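PDB 3HDX: SusD superfamily protein from Bacteroides thetaiotaomicron VPI-5482, which probably binds polysaccharide at the outer membrane as a SusD-family lipoprotein, as its relatives do in glycan uptake. Local coordinates for residues N32-I37 with Y122-R127; Q55-N60 with D67-V72; D433-Q438 with R449-G454. One frame throughout, in Å; residues are numbered along the deposited sequence.

The three contacts join helices within one compact chain, about half helical. Contact 2 is nested along the sequence inside the loop closed by contact 1, and the two touch: Ile37 O lies 3.3 Å from Val57 CG1, and Asn32 packs against Leu68, Lys71 and Val72; their centres are about 13 Å apart. Contact 3 follows later in the chain. It meets contact 2 where Asn60 ND2 lies 3.8 Å from Leu450 CD1, but stays about 6 Å from contact 1 at the nearest atoms. Contact 1 is the most central, about 8 Å from the centre of the chain. A 1,2-ethanediol, probably from the crystallisation liquor, sits about 4 Å from the Val435 side chain of contact 3.

Contact 1 (N32-I37 with Y122-R127); sequences NNTHWI and YFYMVR
His35, in the first turn of helix 34-41, faces Tyr124 in the long helix 104-129 with their CA atoms 9.7 Å apart, a gap that long side chains must bridge. Tyr124 does most of the bridging. Its CG stands anti to the backbone N (chi1 -161°), and the ring reaches out from the long helix to set its hydroxyl beside the His35 side chain. The hydroxyl OH of Tyr124 and ND1 of His35 form a fairly straight hydrogen bond of 2.7 Å, in which either could be the donor. The two rings meet rim to rim, neither over the face of the other, with planes only 24° apart, and the bond runs near both planes. The same hydroxyl has a second partner, a water 2.8 Å from Tyr124 OH that donates to the backbone O of His35. Side chain and main chain of one histidine are thus tied to a single tyrosine oxygen, directly and through water, which should restrict rotation of both groups in this buried setting. Thr34 adds a looser apolar touch, its CG2 lying 4.4 Å from CE1 at the edge of the Tyr124 ring, while its hydroxyl bonds back to Asp31 O. At the far side of the imidazole, NE2 of His35 makes a weak hydrogen bond to Glu427 O. This buried polar link ties together two helices of the N-terminal SusD-family region: Phe123 turns to helix 196-209, Val126 packs on helix 152-169, and Tyr122 and the selenomethionine Met125 touch helix 76-91.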
ATOM      1  N   ASN A  32      10.445   9.684   4.777  1.00 15.53           N
ATOM      2  CA  ASN A  32       9.573  10.684   5.426  1.00 16.46           C
ATOM      3  C   ASN A  32       8.175  10.143   5.775  1.00 14.11           C
ATOM      4  O   ASN A  32       7.212  10.907   5.888  1.00 15.64           O
ATOM      5  CB  ASN A  32       9.497  11.957   4.570  1.00 17.92           C
ATOM      6  CG  ASN A  32      10.860  12.637   4.456  1.00 20.94           C
ATOM      7  OD1 ASN A  32      11.399  12.800   3.357  1.00 23.86           O
ATOM      8  ND2 ASN A  32      11.448  12.943   5.598  1.00 20.82           N
ATOM      9  N   ASN A  33       8.096   8.828   6.009  1.00 13.60           N
ATOM     10  CA  ASN A  33       6.837   8.164   6.322  1.00 13.47           C
ATOM     11  C   ASN A  33       5.746   8.374   5.259  1.00 12.89           C
ATOM     12  O   ASN A  33       4.549   8.356   5.564  1.00 12.58           O
ATOM     13  CB  ASN A  33       6.364   8.555   7.736  1.00 15.39           C
ATOM     14  CG  ASN A  33       7.266   8.034   8.798  1.00 17.65           C
ATOM     15  OD1 ASN A  33       7.761   6.920   8.680  1.00 19.19           O
ATOM     16  ND2 ASN A  33       7.583   8.875   9.790  1.00 18.78           N
ATOM     17  N   THR A  34       6.185   8.484   4.008  1.00 12.87           N
ATOM     18  CA  THR A  34       5.320   8.692   2.859  1.00 11.41           C
ATOM     19  C   THR A  34       4.059   7.840   2.869  1.00 11.88           C
ATOM     20  O   THR A  34       2.965   8.341   2.684  1.00 11.89           O
ATOM     21  CB  THR A  34       6.100   8.465   1.516  1.00 12.48           C
ATOM     22  OG1 THR A  34       7.010   9.557   1.318  1.00 13.64           O
ATOM     23  CG2 THR A  34       5.147   8.304   0.312  1.00 13.02           C
ATOM     24  N   HIS A  35       4.220   6.546   3.099  1.00 11.25           N
ATOM     25  CA  HIS A  35       3.076   5.639   2.988  1.00 11.72           C
ATOM     26  C   HIS A  35       1.897   6.049   3.878  1.00 11.06           C
ATOM     27  O   HIS A  35       0.749   6.113   3.429  1.00 11.93           O
ATOM     28  CB  HIS A  35       3.534   4.201   3.274  1.00 11.67           C
ATOM     29  CG  HIS A  35       2.477   3.158   3.018  1.00 12.48           C
ATOM     30  ND1 HIS A  35       1.930   2.918   1.773  1.00 12.83           N
ATOM     31  CD2 HIS A  35       1.919   2.252   3.858  1.00 13.41           C
ATOM     32  CE1 HIS A  35       1.057   1.929   1.878  1.00 13.11           C
ATOM     33  NE2 HIS A  35       1.031   1.508   3.131  1.00 12.37           N
ATOM     34  N   TRP A  36       2.229   6.425   5.107  1.00 11.94           N
ATOM     35  CA  TRP A  36       1.239   6.803   6.118  1.00 11.35           C
ATOM     36  C   TRP A  36       0.827   8.248   5.997  1.00 12.09           C
ATOM     37  O   TRP A  36      -0.336   8.577   6.231  1.00 11.86           O
ATOM     38  CB  TRP A  36       1.742   6.424   7.522  1.00 11.44           C
ATOM     39  CG  TRP A  36       2.148   4.982   7.522  1.00 13.17           C
ATOM     40  CD1 TRP A  36       1.335   3.891   7.625  1.00 12.61           C
ATOM     41  CD2 TRP A  36       3.469   4.484   7.267  1.00 12.71           C
ATOM     42  NE1 TRP A  36       2.072   2.739   7.476  1.00 13.52           N
ATOM     43  CE2 TRP A  36       3.380   3.075   7.248  1.00 14.44           C
ATOM     44  CE3 TRP A  36       4.726   5.095   7.040  1.00 13.90           C
ATOM     45  CZ2 TRP A  36       4.499   2.263   7.016  1.00 14.51           C
ATOM     46  CZ3 TRP A  36       5.836   4.285   6.801  1.00 13.88           C
ATOM     47  CH2 TRP A  36       5.705   2.881   6.770  1.00 14.57           C
ATOM     48  N   ILE A  37       1.794   9.117   5.672  1.00 11.48           N
ATOM     49  CA  ILE A  37       1.530  10.544   5.486  1.00 12.63           C
ATOM     50  C   ILE A  37       0.539  10.732   4.335  1.00 12.41           C
ATOM     51  O   ILE A  37      -0.484  11.429   4.471  1.00 12.58           O
ATOM     52  CB  ILE A  37       2.857  11.320   5.189  1.00 14.67           C
ATOM     53  CG1 ILE A  37       3.757  11.387   6.441  1.00 16.19           C
ATOM     54  CG2 ILE A  37       2.558  12.699   4.600  1.00 15.80           C
ATOM     55  CD1 ILE A  37       3.227  12.128   7.597  1.00 16.46           C
ATOM     56  N   TYR A 122       4.936   3.133 -10.617  1.00 11.37           N
ATOM     57  CA  TYR A 122       4.117   4.006 -11.444  1.00 11.21           C
ATOM     58  C   TYR A 122       2.705   4.179 -10.891  1.00 10.96           C
ATOM     59  O   TYR A 122       2.218   5.292 -10.813  1.00 11.11           O
ATOM     60  CB  TYR A 122       4.118   3.598 -12.913  1.00 10.96           C
ATOM     61  CG  TYR A 122       5.258   4.226 -13.708  1.00 10.77           C
ATOM     62  CD1 TYR A 122       5.371   5.618 -13.799  1.00 11.32           C
ATOM     63  CD2 TYR A 122       6.244   3.443 -14.332  1.00 11.04           C
ATOM     64  CE1 TYR A 122       6.415   6.231 -14.507  1.00 11.22           C
ATOM     65  CE2 TYR A 122       7.254   4.045 -15.094  1.00 11.36           C
ATOM     66  CZ  TYR A 122       7.374   5.434 -15.139  1.00 10.66           C
ATOM     67  OH  TYR A 122       8.419   5.990 -15.844  1.00 11.78           O
ATOM     68  N   PHE A 123       2.043   3.075 -10.555  1.00 10.35           N
ATOM     69  CA  PHE A 123       0.707   3.157  -9.969  1.00 11.26           C
ATOM     70  C   PHE A 123       0.706   4.012  -8.703  1.00 11.05           C
ATOM     71  O   PHE A 123      -0.106   4.904  -8.532  1.00 10.91           O
ATOM     72  CB  PHE A 123       0.192   1.753  -9.644  1.00 11.18           C
ATOM     73  CG  PHE A 123      -1.022   1.748  -8.735  1.00 13.26           C
ATOM     74  CD1 PHE A 123      -2.182   2.380  -9.136  1.00 13.87           C
ATOM     75  CD2 PHE A 123      -0.985   1.106  -7.507  1.00 16.61           C
ATOM     76  CE1 PHE A 123      -3.296   2.373  -8.306  1.00 14.69           C
ATOM     77  CE2 PHE A 123      -2.126   1.106  -6.682  1.00 17.53           C
ATOM     78  CZ  PHE A 123      -3.266   1.699  -7.133  1.00 15.94           C
ATOM     79  N   TYR A 124       1.655   3.707  -7.825  1.00 11.23           N
ATOM     80  CA  TYR A 124       1.729   4.359  -6.514  1.00 10.66           C
ATOM     81  C   TYR A 124       1.901   5.870  -6.654  1.00 11.39           C
ATOM     82  O   TYR A 124       1.244   6.659  -5.991  1.00 11.64           O
ATOM     83  CB  TYR A 124       2.854   3.701  -5.675  1.00 11.34           C
ATOM     84  CG  TYR A 124       2.731   3.953  -4.192  1.00 10.90           C
ATOM     85  CD1 TYR A 124       3.235   5.129  -3.631  1.00 10.67           C
ATOM     86  CD2 TYR A 124       2.112   3.026  -3.337  1.00 12.16           C
ATOM     87  CE1 TYR A 124       3.179   5.376  -2.291  1.00 11.65           C
ATOM     88  CE2 TYR A 124       2.029   3.245  -1.978  1.00 11.08           C
ATOM     89  CZ  TYR A 124       2.562   4.443  -1.461  1.00 10.24           C
ATOM     90  OH  TYR A 124       2.496   4.683  -0.126  1.00 12.37           O
HETATM   91  N   MSE A 125       2.769   6.258  -7.580  1.00 12.13           N
HETATM   92  CA  MSE A 125       3.067   7.668  -7.774  0.80 12.12           C
HETATM   93  C   MSE A 125       1.895   8.372  -8.506  1.00 12.01           C
HETATM   94  O   MSE A 125       1.626   9.553  -8.251  1.00 12.36           O
HETATM   95  CB  MSE A 125       4.445   7.884  -8.417  0.80 13.60           C
HETATM   96  CG  MSE A 125       4.486   7.617  -9.882  0.80 13.62           C
HETATM   97 SE   MSE A 125       6.252   7.692 -10.640  0.60 10.64          SE
HETATM   98  CE  MSE A 125       6.721   9.504 -10.040  0.80 13.09           C
ATOM     99  N   VAL A 126       1.200   7.668  -9.403  1.00 10.39           N
ATOM    100  CA  VAL A 126       0.004   8.229 -10.074  1.00 10.53           C
ATOM    101  C   VAL A 126      -1.101   8.548  -9.074  1.00 10.16           C
ATOM    102  O   VAL A 126      -1.769   9.598  -9.181  1.00 11.66           O
ATOM    103  CB  VAL A 126      -0.485   7.340 -11.255  1.00 11.56           C
ATOM    104  CG1 VAL A 126      -1.964   7.652 -11.643  1.00 13.36           C
ATOM    105  CG2 VAL A 126       0.521   7.454 -12.425  1.00 13.57           C
ATOM    106  N   ARG A 127      -1.251   7.718  -8.034  1.00 10.75           N
ATOM    107  CA  ARG A 127      -2.258   8.035  -7.027  1.00 10.92           C
ATOM    108  C   ARG A 127      -1.904   9.318  -6.263  1.00 10.42           C
ATOM    109  O   ARG A 127      -2.810  10.030  -5.808  1.00 12.28           O
ATOM    110  CB  ARG A 127      -2.429   6.930  -6.000  1.00 11.25           C
ATOM    111  CG  ARG A 127      -2.986   5.626  -6.554  1.00 10.93           C
ATOM    112  CD  ARG A 127      -3.477   4.750  -5.393  1.00 11.74           C
ATOM    113  NE  ARG A 127      -2.410   4.471  -4.447  1.00 12.09           N
ATOM    114  CZ  ARG A 127      -2.508   3.603  -3.431  1.00 12.45           C
ATOM    115  NH1 ARG A 127      -3.610   2.903  -3.223  1.00 12.90           N
ATOM    116  NH2 ARG A 127      -1.483   3.430  -2.635  1.00 12.10           N
TER
HETATM  117  O   HOH W   1       0.445   6.374   0.593  1.00 12.64           O

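Contact 2 (Q55-N60 with D67-V72); sequences QAVSDN and DLLKKV
In Leu69, chi1 of -65° sets CG anti to the carbonyl carbon, and with chi2 near 174° the fork puts CD1 at Ala56 and CD2 at Val57 of the facing helix; Val57, with CG1 anti to the backbone N (chi1 176°), has CG2 beside that nitrogen, where it meets the leucine. The fork of Leu69 divides its two branches between the neighbours: CD2 presses on Val57 CG2 at 3.4 Å, a close carbon-carbon approach, and CD1 rests 4.0 Å from Ala56 CB. The side chains of Val57 and Leu69 run antiparallel alongside each other, overlapping at their ends. No hydrogen bond crosses between the segments, and the three touching residues are buried. Just beyond, the chain leaves helix 52-58 through a Schellman motif at Asn60, where Asn60 N bonds to Val57 O at 2.9 Å. The amide of Asn60 is held at both ends, OD1 by Arg42 and ND2 by Gly455 O. Six residues without helix or strand join the segments, so this is a local packing of two helices consecutive in sequence. Helix 34-41 adjoins both partners, touching Val57 through Ile37 and Leu41 and Val72 through Cys38, while Trp458 from a loop packs on Leu69 and Val72.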
ATOM      1  N   GLN A  55      -0.255  18.475  10.777  1.00 13.40           N
ATOM      2  CA  GLN A  55      -1.610  18.997  10.739  1.00 13.85           C
ATOM      3  C   GLN A  55      -1.945  19.503   9.314  1.00 12.90           C
ATOM      4  O   GLN A  55      -3.110  19.380   8.855  1.00 14.45           O
ATOM      5  CB  GLN A  55      -1.820  20.110  11.800  1.00 15.07           C
ATOM      6  CG  GLN A  55      -3.268  20.550  11.895  1.00 15.28           C
ATOM      7  CD  GLN A  55      -4.152  19.416  12.358  1.00 16.39           C
ATOM      8  OE1 GLN A  55      -4.120  19.025  13.527  1.00 17.07           O
ATOM      9  NE2 GLN A  55      -4.909  18.828  11.409  1.00 16.96           N
ATOM     10  N   ALA A  56      -0.945  20.112   8.634  1.00 14.09           N
ATOM     11  CA  ALA A  56      -1.158  20.590   7.255  1.00 14.18           C
ATOM     12  C   ALA A  56      -1.492  19.425   6.305  1.00 14.37           C
ATOM     13  O   ALA A  56      -2.391  19.532   5.481  1.00 15.79           O
ATOM     14  CB  ALA A  56       0.015  21.402   6.744  1.00 14.99           C
ATOM     15  N   VAL A  57      -0.794  18.297   6.472  1.00 13.91           N
ATOM     16  CA  VAL A  57      -1.131  17.105   5.675  1.00 13.99           C
ATOM     17  C   VAL A  57      -2.584  16.684   5.957  1.00 13.04           C
ATOM     18  O   VAL A  57      -3.391  16.462   5.040  1.00 13.19           O
ATOM     19  CB  VAL A  57      -0.192  15.936   5.966  1.00 13.90           C
ATOM     20  CG1 VAL A  57      -0.628  14.677   5.188  1.00 14.85           C
ATOM     21  CG2 VAL A  57       1.292  16.328   5.681  1.00 13.95           C
ATOM     22  N   SER A  58      -2.914  16.549   7.239  1.00 13.10           N
ATOM     23  CA  SER A  58      -4.236  16.136   7.649  1.00 12.91           C
ATOM     24  C   SER A  58      -5.339  17.036   7.073  1.00 12.90           C
ATOM     25  O   SER A  58      -6.387  16.547   6.620  1.00 14.47           O
ATOM     26  CB  SER A  58      -4.314  16.043   9.174  1.00 13.35           C
ATOM     27  OG  SER A  58      -5.607  15.641   9.594  1.00 16.50           O
ATOM     28  N   ASP A  59      -5.079  18.344   7.041  1.00 13.09           N
ATOM     29  CA  ASP A  59      -6.018  19.303   6.474  1.00 14.14           C
ATOM     30  C   ASP A  59      -5.985  19.453   4.972  1.00 14.67           C
ATOM     31  O   ASP A  59      -6.781  20.221   4.437  1.00 15.62           O
ATOM     32  CB  ASP A  59      -5.734  20.701   7.060  1.00 14.88           C
ATOM     33  CG  ASP A  59      -5.989  20.813   8.558  1.00 17.03           C
ATOM     34  OD1 ASP A  59      -6.785  20.046   9.127  1.00 17.46           O
ATOM     35  OD2 ASP A  59      -5.422  21.778   9.147  1.00 18.69           O
ATOM     36  N   ASN A  60      -5.117  18.719   4.267  1.00 13.71           N
ATOM     37  CA  ASN A  60      -4.946  18.892   2.817  1.00 15.07           C
ATOM     38  C   ASN A  60      -4.449  20.300   2.422  1.00 15.31           C
ATOM     39  O   ASN A  60      -4.777  20.782   1.328  1.00 17.50           O
ATOM     40  CB  ASN A  60      -6.212  18.525   2.020  1.00 14.84           C
ATOM     41  CG  ASN A  60      -5.910  18.273   0.539  1.00 14.50           C
ATOM     42  OD1 ASN A  60      -4.870  17.703   0.233  1.00 14.38           O
ATOM     43  ND2 ASN A  60      -6.782  18.759  -0.378  1.00 15.81           N
ATOM     44  N   ASP A  67       8.910  21.983   5.450  1.00 22.24           N
ATOM     45  CA  ASP A  67       9.914  21.150   4.797  1.00 23.08           C
ATOM     46  C   ASP A  67       9.407  19.702   4.530  1.00 21.22           C
ATOM     47  O   ASP A  67       9.688  19.123   3.494  1.00 18.97           O
ATOM     48  CB  ASP A  67      11.192  21.110   5.640  1.00 26.20           C
ATOM     49  CG  ASP A  67      12.417  20.624   4.862  1.00 28.62           C
ATOM     50  OD1 ASP A  67      12.610  21.029   3.710  1.00 30.39           O
ATOM     51  OD2 ASP A  67      13.213  19.874   5.459  1.00 33.37           O
ATOM     52  N   LEU A  68       8.641  19.148   5.471  1.00 19.23           N
ATOM     53  CA  LEU A  68       8.089  17.801   5.307  1.00 18.52           C
ATOM     54  C   LEU A  68       7.306  17.705   4.015  1.00 17.56           C
ATOM     55  O   LEU A  68       7.443  16.721   3.284  1.00 17.29           O
ATOM     56  CB  LEU A  68       7.154  17.426   6.465  1.00 18.03           C
ATOM     57  CG  LEU A  68       6.408  16.075   6.334  1.00 18.28           C
ATOM     58  CD1 LEU A  68       7.401  14.914   6.229  1.00 19.65           C
ATOM     59  CD2 LEU A  68       5.460  15.882   7.562  1.00 19.23           C
ATOM     60  N   LEU A  69       6.448  18.697   3.795  1.00 17.07           N
ATOM     61  CA  LEU A  69       5.596  18.724   2.614  1.00 17.42           C
ATOM     62  C   LEU A  69       6.425  18.804   1.338  1.00 17.51           C
ATOM     63  O   LEU A  69       6.150  18.071   0.343  1.00 16.57           O
ATOM     64  CB  LEU A  69       4.580  19.871   2.662  1.00 18.73           C
ATOM     65  CG  LEU A  69       3.505  19.838   3.753  1.00 21.34           C
ATOM     66  CD1 LEU A  69       2.665  21.114   3.752  1.00 23.03           C
ATOM     67  CD2 LEU A  69       2.663  18.650   3.687  1.00 22.35           C
ATOM     68  N   LYS A  70       7.458  19.654   1.354  1.00 15.81           N
ATOM     69  CA  LYS A  70       8.322  19.791   0.192  0.50 17.09           C
ATOM     70  C   LYS A  70       9.036  18.461  -0.134  1.00 16.64           C
ATOM     71  O   LYS A  70       9.111  18.043  -1.297  1.00 17.47           O
ATOM     72  CB  LYS A  70       9.330  20.934   0.421  0.50 18.87           C
ATOM     73  CG  LYS A  70       8.658  22.289   0.574  0.50 20.44           C
ATOM     74  CD  LYS A  70       9.650  23.407   0.701  0.50 23.11           C
ATOM     75  CE  LYS A  70       8.884  24.695   0.894  0.50 24.19           C
ATOM     76  NZ  LYS A  70       7.885  24.491   1.952  0.50 26.26           N
ATOM     77  N   LYS A  71       9.563  17.800   0.889  1.00 15.85           N
ATOM     78  CA  LYS A  71      10.265  16.513   0.731  1.00 16.83           C
ATOM     79  C   LYS A  71       9.364  15.392   0.221  1.00 15.59           C
ATOM     80  O   LYS A  71       9.722  14.637  -0.696  1.00 15.64           O
ATOM     81  CB  LYS A  71      10.877  16.087   2.065  1.00 19.57           C
ATOM     82  CG  LYS A  71      12.077  16.942   2.497  1.00 22.17           C
ATOM     83  CD  LYS A  71      12.459  16.547   3.917  1.00 26.33           C
ATOM     84  CE  LYS A  71      13.875  16.955   4.326  1.00 29.29           C
ATOM     85  NZ  LYS A  71      13.909  16.772   5.861  1.00 32.11           N
ATOM     86  N   VAL A  72       8.193  15.270   0.809  1.00 14.67           N
ATOM     87  CA  VAL A  72       7.254  14.221   0.346  1.00 13.77           C
ATOM     88  C   VAL A  72       6.846  14.471  -1.108  1.00 13.79           C
ATOM     89  O   VAL A  72       6.759  13.524  -1.883  1.00 14.15           O
ATOM     90  CB  VAL A  72       6.007  14.147   1.240  1.00 14.14           C
ATOM     91  CG1 VAL A  72       4.930  13.232   0.659  1.00 13.62           C
ATOM     92  CG2 VAL A  72       6.405  13.664   2.629  1.00 14.83           C
TER

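Contact 3 (D433-Q438 with R449-G454)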
ATOM      1  N   ASP A 433      -9.007   5.315  -0.360  1.00 10.61           N
ATOM      2  CA  ASP A 433     -10.345   4.787  -0.170  1.00 10.58           C
ATOM      3  C   ASP A 433     -11.386   5.898  -0.145  1.00  9.93           C
ATOM      4  O   ASP A 433     -12.468   5.757  -0.727  1.00 11.09           O
ATOM      5  CB  ASP A 433     -10.440   3.984   1.117  1.00 11.39           C
ATOM      6  CG  ASP A 433      -9.739   2.630   1.035  1.00 10.89           C
ATOM      7  OD1 ASP A 433      -9.223   2.224  -0.026  1.00 11.98           O
ATOM      8  OD2 ASP A 433      -9.720   1.926   2.065  1.00 12.53           O
ATOM      9  N   LEU A 434     -11.063   7.048   0.478  1.00 11.07           N
ATOM     10  CA  LEU A 434     -12.035   8.169   0.512  1.00 11.21           C
ATOM     11  C   LEU A 434     -12.331   8.662  -0.893  1.00  9.82           C
ATOM     12  O   LEU A 434     -13.489   8.991  -1.195  1.00 11.12           O
ATOM     13  CB  LEU A 434     -11.493   9.315   1.375  1.00 10.57           C
ATOM     14  CG  LEU A 434     -11.757   9.184   2.872  1.00 10.99           C
ATOM     15  CD1 LEU A 434     -10.931  10.221   3.625  1.00 12.46           C
ATOM     16  CD2 LEU A 434     -13.250   9.380   3.165  1.00 12.46           C
ATOM     17  N   VAL A 435     -11.286   8.706  -1.729  1.00 11.13           N
ATOM     18  CA  VAL A 435     -11.442   9.139  -3.133  1.00 10.44           C
ATOM     19  C   VAL A 435     -12.290   8.112  -3.917  1.00 10.15           C
ATOM     20  O   VAL A 435     -13.258   8.478  -4.576  1.00 11.57           O
ATOM     21  CB  VAL A 435     -10.070   9.414  -3.811  1.00 10.91           C
ATOM     22  CG1 VAL A 435     -10.241   9.707  -5.316  1.00 11.48           C
ATOM     23  CG2 VAL A 435      -9.286  10.564  -3.095  1.00 12.16           C
ATOM     24  N   ARG A 436     -11.952   6.815  -3.831  1.00 10.09           N
ATOM     25  CA  ARG A 436     -12.763   5.810  -4.569  1.00 10.07           C
ATOM     26  C   ARG A 436     -14.213   5.827  -4.062  1.00 10.11           C
ATOM     27  O   ARG A 436     -15.148   5.733  -4.842  1.00 11.18           O
ATOM     28  CB  ARG A 436     -12.191   4.401  -4.432  1.00 10.48           C
ATOM     29  CG  ARG A 436     -10.804   4.238  -5.027  1.00 10.53           C
ATOM     30  CD  ARG A 436     -10.473   2.789  -5.375  1.00 11.37           C
ATOM     31  NE  ARG A 436     -10.875   1.893  -4.305  1.00 11.85           N
ATOM     32  CZ  ARG A 436     -10.261   1.813  -3.120  1.00 11.75           C
ATOM     33  NH1 ARG A 436      -9.110   2.462  -2.870  1.00 12.33           N
ATOM     34  NH2 ARG A 436     -10.809   1.049  -2.171  1.00 12.09           N
ATOM     35  N   ARG A 437     -14.381   5.913  -2.744  1.00 10.71           N
ATOM     36  CA  ARG A 437     -15.718   6.031  -2.153  1.00 11.01           C
ATOM     37  C   ARG A 437     -16.478   7.230  -2.701  1.00 11.47           C
ATOM     38  O   ARG A 437     -17.638   7.083  -3.086  1.00 11.91           O
ATOM     39  CB  ARG A 437     -15.615   6.168  -0.634  1.00 11.47           C
ATOM     40  CG  ARG A 437     -16.955   6.281   0.103  1.00 11.31           C
ATOM     41  CD  ARG A 437     -16.822   6.858   1.484  1.00 10.72           C
ATOM     42  NE  ARG A 437     -18.151   7.081   2.065  1.00 12.28           N
ATOM     43  CZ  ARG A 437     -18.972   8.057   1.712  1.00 11.63           C
ATOM     44  NH1 ARG A 437     -18.602   8.975   0.817  1.00 11.90           N
ATOM     45  NH2 ARG A 437     -20.167   8.154   2.287  1.00 13.75           N
ATOM     46  N   GLN A 438     -15.812   8.379  -2.796  1.00 11.17           N
ATOM     47  CA  GLN A 438     -16.511   9.560  -3.266  1.00 11.65           C
ATOM     48  C   GLN A 438     -16.983   9.417  -4.712  1.00 10.53           C
ATOM     49  O   GLN A 438     -18.079   9.846  -5.074  1.00 11.99           O
ATOM     50  CB  GLN A 438     -15.651  10.804  -3.107  1.00 11.00           C
ATOM     51  CG  GLN A 438     -16.431  12.092  -3.447  1.00 10.67           C
ATOM     52  CD  GLN A 438     -17.750  12.263  -2.668  1.00 13.21           C
ATOM     53  OE1 GLN A 438     -18.753  12.707  -3.252  1.00 14.11           O
ATOM     54  NE2 GLN A 438     -17.747  11.951  -1.348  1.00 11.83           N
ATOM     55  N   ARG A 449     -15.571  18.286  -6.379  1.00 14.86           N
ATOM     56  CA  ARG A 449     -14.815  19.393  -7.016  1.00 15.99           C
ATOM     57  C   ARG A 449     -13.333  19.246  -6.729  1.00 14.37           C
ATOM     58  O   ARG A 449     -12.518  19.536  -7.579  1.00 16.00           O
ATOM     59  CB  ARG A 449     -15.364  20.738  -6.584  1.00 17.82           C
ATOM     60  CG  ARG A 449     -14.604  21.958  -7.077  1.00 21.36           C
ATOM     61  CD  ARG A 449     -13.605  22.350  -6.057  1.00 24.35           C
ATOM     62  NE  ARG A 449     -12.847  23.507  -6.470  1.00 27.44           N
ATOM     63  CZ  ARG A 449     -11.979  24.128  -5.672  1.00 30.15           C
ATOM     64  NH1 ARG A 449     -11.747  23.716  -4.410  1.00 30.60           N
ATOM     65  NH2 ARG A 449     -11.348  25.186  -6.152  1.00 32.34           N
ATOM     66  N   LEU A 450     -12.969  18.844  -5.509  1.00 14.40           N
ATOM     67  CA  LEU A 450     -11.562  18.581  -5.184  1.00 14.82           C
ATOM     68  C   LEU A 450     -10.972  17.522  -6.128  1.00 14.55           C
ATOM     69  O   LEU A 450      -9.824  17.646  -6.571  1.00 15.51           O
ATOM     70  CB  LEU A 450     -11.434  18.128  -3.731  1.00 15.32           C
ATOM     71  CG  LEU A 450     -10.030  18.123  -3.125  1.00 14.26           C
ATOM     72  CD1 LEU A 450      -9.515  19.544  -2.869  1.00 15.24           C
ATOM     73  CD2 LEU A 450     -10.017  17.379  -1.814  1.00 15.60           C
ATOM     74  N   ILE A 451     -11.772  16.512  -6.474  1.00 13.83           N
ATOM     75  CA  ILE A 451     -11.327  15.447  -7.396  1.00 14.82           C
ATOM     76  C   ILE A 451     -11.134  16.021  -8.796  1.00 15.73           C
ATOM     77  O   ILE A 451     -10.061  15.868  -9.385  1.00 16.46           O
ATOM     78  CB  ILE A 451     -12.316  14.269  -7.434  1.00 14.19           C
ATOM     79  CG1 ILE A 451     -12.313  13.529  -6.084  1.00 14.50           C
ATOM     80  CG2 ILE A 451     -11.974  13.281  -8.586  1.00 15.09           C
ATOM     81  CD1 ILE A 451     -13.508  12.606  -5.864  1.00 13.77           C
ATOM     82  N   SER A 452     -12.151  16.719  -9.308  1.00 16.97           N
ATOM     83  CA  SER A 452     -12.080  17.242 -10.677  1.00 18.50           C
ATOM     84  C   SER A 452     -11.010  18.324 -10.860  1.00 18.73           C
ATOM     85  O   SER A 452     -10.415  18.440 -11.943  1.00 19.47           O
ATOM     86  CB  SER A 452     -13.439  17.750 -11.138  1.00 20.27           C
ATOM     87  OG  SER A 452     -13.857  18.868 -10.395  1.00 21.76           O
ATOM     88  N   SER A 453     -10.763  19.095  -9.797  1.00 18.02           N
ATOM     89  CA  SER A 453      -9.812  20.197  -9.846  1.00 18.70           C
ATOM     90  C   SER A 453      -8.371  19.758  -9.599  1.00 17.99           C
ATOM     91  O   SER A 453      -7.464  20.566  -9.722  1.00 18.95           O
ATOM     92  CB  SER A 453     -10.192  21.295  -8.857  1.00 19.25           C
ATOM     93  OG  SER A 453     -10.078  20.825  -7.522  1.00 19.43           O
ATOM     94  N   GLY A 454      -8.138  18.492  -9.236  1.00 16.14           N
ATOM     95  CA  GLY A 454      -6.786  18.047  -8.963  1.00 15.94           C
ATOM     96  C   GLY A 454      -6.290  18.301  -7.568  1.00 14.85           C
ATOM     97  O   GLY A 454      -5.136  18.003  -7.289  1.00 15.07           O
TER
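Ile451 and Gln438 meet with their side chains crossing obliquely, the CD1 methyl of Ile451 lying against the aliphatic part of the glutamine, 3.8 Å from Gln438 CG and 3.9 Å from Gln438 CB. Gln438 bends at chi2 (54°), and beyond that bend its amide is bound on both sides of its carbonyl carbon: NE2 donates to Asp443 OD1, and OE1 accepts from Asn444 N. The apolar stem faces the isoleucine. The same CD1 reaches Val435 more loosely, at 4.4 Å from Val435 CG1, one turn back on helix 430-441. On another side of that helix, Arg436 grips Asp433 end-on, its NH1 and NH2 both bonding to OD1 at 2.9 Å. NH1 meets the anti lone pair, whereas NH2 approaches from above the carboxylate plane. Salt bridges from Arg420 to Asp433 OD2 and from Arg436 NE to Glu372 extend this charged cluster. In the last turn of helix 445-453, Ser453 OG donates to Arg449 O at 2.8 Å and Ser453 N reaches that oxygen from the opposite face. A Schellman motif follows, with Gly454 at positive phi (85°). Two consecutive helices, 430-441 and 445-453, joined by a short connection and packed at a steep angle through Ile451, Val435 and the aliphatic stem of Gln438, are consistent with the helix-rich, TPR-related architecture of SusD-family proteins.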